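Local coordinates for protein pngf-ii (Elizabethkingia meningoseptica, PDB 4R4X) that probably removes N-linked glycans from glycoproteins by hydrolysing the bond between the sugar and the asparagine side chain, as a peptide:N-glycosidase of the PNGase F family, at residues S261-L273 against N384-Y396. Numbering follows the deposited sequence.
Sequences SYYTGLTQGVKSL and NTTNVMEMAGQDY
Tyr-262 and Gln-394 approach from opposite directions, and the phenol, reaching out from the first turn of helix 262-268, gives its hydroxyl proton to the amide oxygen OE1 of the glutamine. The bond is very short, 2.5 Å from OH to OE1; OE1 lies in the plane of the ring, and the amide plane is turned 48° from that of the ring. With CG of Gln-394 anti to the backbone N (chi1 -172°), the extended chain carries OE1 back to Met-389 of the same loop, whose backbone N it accepts at 3.2 Å, this donor lying in the carbonyl plane. The NE2 of the same amide bonds weakly to the backbone O of Gln-285.

Selenomethionine Met-389 runs past Tyr-262 in the opposite direction, and its selenium sits over one ring face, 4.2 Å from the centroid and 25° off the normal, a Met-aromatic contact. The bend at chi3 turns the terminal methyl toward the helix backbone, with CE 3.3 Å from the carbonyl O of Gly-265. Leu-266 closes in on the same chain, its CD2 3.6 Å from Met-389 CG, while Leu-273 CD1 touches the selenium. Val-388 CG1 lies at the ring edge near CE2, and Phe-296 meets the tyrosine ring from outside the two segments.

Beyond the helix, Val-270 sets both methyls against Gly-393 O and its CB against Ala-392 O, and a water accepts from Val-270 N and donates to Ala-392 O.

The contact thus fastens a helix in the N-terminal of the two PNGase F family regions to the loop that follows strand 378-384. Tyr-262 and Gln-394 are both buried, and their bond satisfies the hydroxyl there. The doubly used OE1 ties the orientation of the phenol to the fold of the loop; two donors on it would be expected to polarise the amide and strengthen its N-H as a donor to Gln-285.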
# COMPACT_ATOMS: atom_id res chain seq x y z
N SER A 261 3.48 28.10 -2.50
CA SER A 261 3.72 26.66 -2.58
C SER A 261 4.12 26.31 -4.00
O SER A 261 4.07 27.13 -4.91
CB SER A 261 2.45 25.87 -2.25
OG SER A 261 1.54 25.92 -3.34
N TYR A 262 4.47 25.05 -4.21
CA TYR A 262 4.78 24.61 -5.55
C TYR A 262 3.58 24.78 -6.48
O TYR A 262 3.77 24.95 -7.70
CB TYR A 262 5.25 23.16 -5.50
CG TYR A 262 6.10 22.71 -6.65
CD1 TYR A 262 7.39 23.18 -6.83
CD2 TYR A 262 5.64 21.73 -7.51
CE1 TYR A 262 8.18 22.71 -7.88
CE2 TYR A 262 6.41 21.26 -8.55
CZ TYR A 262 7.69 21.74 -8.73
OH TYR A 262 8.46 21.24 -9.75
N TYR A 263 2.37 24.74 -5.93
CA TYR A 263 1.13 24.98 -6.70
C TYR A 263 1.05 26.39 -7.29
O TYR A 263 0.54 26.58 -8.39
CB TYR A 263 -0.12 24.71 -5.83
CG TYR A 263 -1.45 24.66 -6.57
CD1 TYR A 263 -1.68 23.73 -7.57
CD2 TYR A 263 -2.50 25.52 -6.21
CE1 TYR A 263 -2.90 23.67 -8.23
CE2 TYR A 263 -3.74 25.43 -6.84
CZ TYR A 263 -3.93 24.51 -7.85
OH TYR A 263 -5.12 24.41 -8.52
N THR A 264 1.59 27.36 -6.59
CA THR A 264 1.73 28.72 -7.14
C THR A 264 2.57 28.69 -8.43
O THR A 264 2.19 29.28 -9.43
CB THR A 264 2.40 29.67 -6.14
OG1 THR A 264 1.95 29.36 -4.82
CG2 THR A 264 2.06 31.12 -6.49
N GLY A 265 3.68 27.96 -8.39
CA GLY A 265 4.50 27.75 -9.57
C GLY A 265 3.74 27.05 -10.69
O GLY A 265 3.81 27.46 -11.85
N LEU A 266 3.03 25.98 -10.37
CA LEU A 266 2.29 25.25 -11.39
C LEU A 266 1.17 26.08 -12.02
O LEU A 266 0.97 26.03 -13.24
CB LEU A 266 1.72 23.96 -10.82
CG LEU A 266 2.68 22.86 -10.36
CD1 LEU A 266 1.92 21.87 -9.52
CD2 LEU A 266 3.32 22.14 -11.54
N THR A 267 0.44 26.85 -11.22
CA THR A 267 -0.73 27.55 -11.75
C THR A 267 -0.39 28.88 -12.40
O THR A 267 -1.01 29.27 -13.40
CB THR A 267 -1.80 27.81 -10.66
OG1 THR A 267 -1.21 28.55 -9.61
CG2 THR A 267 -2.36 26.52 -10.12
N GLN A 268 0.57 29.60 -11.81
CA GLN A 268 0.98 30.92 -12.31
C GLN A 268 2.18 30.86 -13.25
O GLN A 268 2.32 31.69 -14.14
CB GLN A 268 1.36 31.86 -11.17
CG GLN A 268 0.28 32.09 -10.13
CD GLN A 268 -1.07 32.32 -10.76
OE1 GLN A 268 -2.01 31.55 -10.52
NE2 GLN A 268 -1.18 33.36 -11.60
N GLY A 269 3.05 29.89 -13.03
CA GLY A 269 4.31 29.86 -13.74
C GLY A 269 5.52 29.84 -12.84
O GLY A 269 5.50 30.29 -11.68
N VAL A 270 6.59 29.33 -13.41
CA VAL A 270 7.78 29.06 -12.66
C VAL A 270 8.34 30.33 -12.00
O VAL A 270 9.03 30.24 -11.00
CB VAL A 270 8.84 28.38 -13.56
CG1 VAL A 270 9.49 29.39 -14.50
CG2 VAL A 270 9.87 27.68 -12.71
N LYS A 271 8.04 31.51 -12.54
CA LYS A 271 8.56 32.76 -11.95
C LYS A 271 8.05 33.01 -10.52
O LYS A 271 8.68 33.73 -9.76
CB LYS A 271 8.24 33.96 -12.85
CG LYS A 271 8.99 35.24 -12.49
CD LYS A 271 8.69 36.38 -13.46
CE LYS A 271 9.46 37.65 -13.12
NZ LYS A 271 10.92 37.37 -12.94
N SER A 272 6.92 32.42 -10.15
CA SER A 272 6.35 32.62 -8.83
C SER A 272 7.14 31.92 -7.73
O SER A 272 7.03 32.29 -6.59
CB SER A 272 4.89 32.15 -8.79
OG SER A 272 4.09 33.03 -9.54
N LEU A 273 7.92 30.91 -8.09
CA LEU A 273 8.76 30.19 -7.14
C LEU A 273 9.94 31.04 -6.69
O LEU A 273 10.52 31.78 -7.48
CB LEU A 273 9.28 28.91 -7.79
CG LEU A 273 8.20 27.91 -8.23
CD1 LEU A 273 8.84 26.67 -8.82
CD2 LEU A 273 7.29 27.56 -7.06
N ASN A 384 13.93 20.37 -2.02
CA ASN A 384 13.61 19.44 -3.10
C ASN A 384 14.16 20.00 -4.39
O ASN A 384 13.64 21.01 -4.90
CB ASN A 384 12.11 19.23 -3.20
CG ASN A 384 11.76 18.02 -4.04
OD1 ASN A 384 12.51 17.59 -4.92
ND2 ASN A 384 10.60 17.43 -3.74
N THR A 385 15.22 19.38 -4.91
CA THR A 385 15.82 19.82 -6.15
C THR A 385 15.21 19.18 -7.38
O THR A 385 15.51 19.60 -8.47
CB THR A 385 17.34 19.58 -6.19
OG1 THR A 385 17.62 18.17 -6.31
CG2 THR A 385 18.02 20.16 -4.93
N THR A 386 14.38 18.16 -7.20
CA THR A 386 13.81 17.44 -8.33
C THR A 386 12.92 18.35 -9.18
O THR A 386 11.91 18.88 -8.69
CB THR A 386 13.00 16.22 -7.85
OG1 THR A 386 13.82 15.37 -7.02
CG2 THR A 386 12.48 15.41 -9.05
N ASN A 387 13.24 18.50 -10.46
CA ASN A 387 12.48 19.43 -11.28
C ASN A 387 11.29 18.77 -11.99
O ASN A 387 11.31 18.43 -13.20
CB ASN A 387 13.37 20.27 -12.20
CG ASN A 387 14.14 19.43 -13.20
OD1 ASN A 387 14.56 18.31 -12.90
ND2 ASN A 387 14.33 19.98 -14.39
N VAL A 388 10.26 18.57 -11.19
CA VAL A 388 8.99 18.06 -11.65
C VAL A 388 8.44 18.99 -12.72
O VAL A 388 7.74 18.53 -13.63
CB VAL A 388 8.02 17.88 -10.48
CG1 VAL A 388 6.55 17.99 -10.88
CG2 VAL A 388 8.29 16.53 -9.79
N MSE A 389 8.79 20.27 -12.63
CA MSE A 389 8.41 21.26 -13.65
C MSE A 389 9.42 21.36 -14.78
O MSE A 389 9.56 22.42 -15.41
CB MSE A 389 8.15 22.60 -12.94
CG MSE A 389 6.76 22.59 -12.31
SE MSE A 389 6.50 24.30 -11.34
CE MSE A 389 6.13 25.40 -12.93
N GLU A 390 10.11 20.26 -15.06
CA GLU A 390 11.06 20.17 -16.19
C GLU A 390 10.48 20.69 -17.51
O GLU A 390 11.17 21.36 -18.28
CB GLU A 390 11.47 18.72 -16.36
CG GLU A 390 12.43 18.43 -17.50
CD GLU A 390 12.64 16.92 -17.71
OE1 GLU A 390 13.34 16.54 -18.67
OE2 GLU A 390 12.10 16.11 -16.92
N MSE A 391 9.24 20.37 -17.79
CA MSE A 391 8.58 20.79 -19.05
C MSE A 391 7.69 22.00 -18.77
O MSE A 391 6.68 22.21 -19.43
CB MSE A 391 7.83 19.58 -19.63
CG MSE A 391 8.78 18.54 -20.24
SE MSE A 391 9.26 17.14 -18.90
CE MSE A 391 10.44 16.11 -20.11
N ALA A 392 8.03 22.76 -17.74
CA ALA A 392 7.34 24.00 -17.43
C ALA A 392 8.30 25.06 -16.92
O ALA A 392 7.90 25.90 -16.12
CB ALA A 392 6.25 23.75 -16.41
N GLY A 393 9.56 24.99 -17.36
CA GLY A 393 10.56 26.03 -17.11
C GLY A 393 11.44 25.89 -15.87
O GLY A 393 12.23 26.78 -15.57
N GLN A 394 11.33 24.78 -15.13
CA GLN A 394 12.18 24.62 -13.93
C GLN A 394 13.51 23.97 -14.31
O GLN A 394 13.52 22.89 -14.91
CB GLN A 394 11.47 23.77 -12.86
CG GLN A 394 12.20 23.73 -11.53
CD GLN A 394 11.51 22.87 -10.47
OE1 GLN A 394 10.58 22.11 -10.74
NE2 GLN A 394 11.96 23.02 -9.24
N ASP A 395 14.62 24.61 -13.95
CA ASP A 395 15.95 24.13 -14.32
C ASP A 395 16.31 22.82 -13.65
O ASP A 395 15.82 22.51 -12.57
CB ASP A 395 17.00 25.20 -13.98
CG ASP A 395 17.01 26.31 -14.99
OD1 ASP A 395 17.25 25.98 -16.18
OD2 ASP A 395 16.74 27.47 -14.63
N TYR A 396 17.15 22.04 -14.32
CA TYR A 396 17.69 20.81 -13.74
C TYR A 396 18.59 21.15 -12.58
O TYR A 396 19.20 22.21 -12.58
CB TYR A 396 18.49 20.03 -14.76
CG TYR A 396 17.63 19.44 -15.83
CD1 TYR A 396 17.34 20.16 -16.98
CD2 TYR A 396 17.11 18.16 -15.69
CE1 TYR A 396 16.56 19.62 -17.97
CE2 TYR A 396 16.34 17.61 -16.69
CZ TYR A 396 16.07 18.35 -17.82
OH TYR A 396 15.29 17.82 -18.81
O HOH W 1 6.09 27.86 -15.93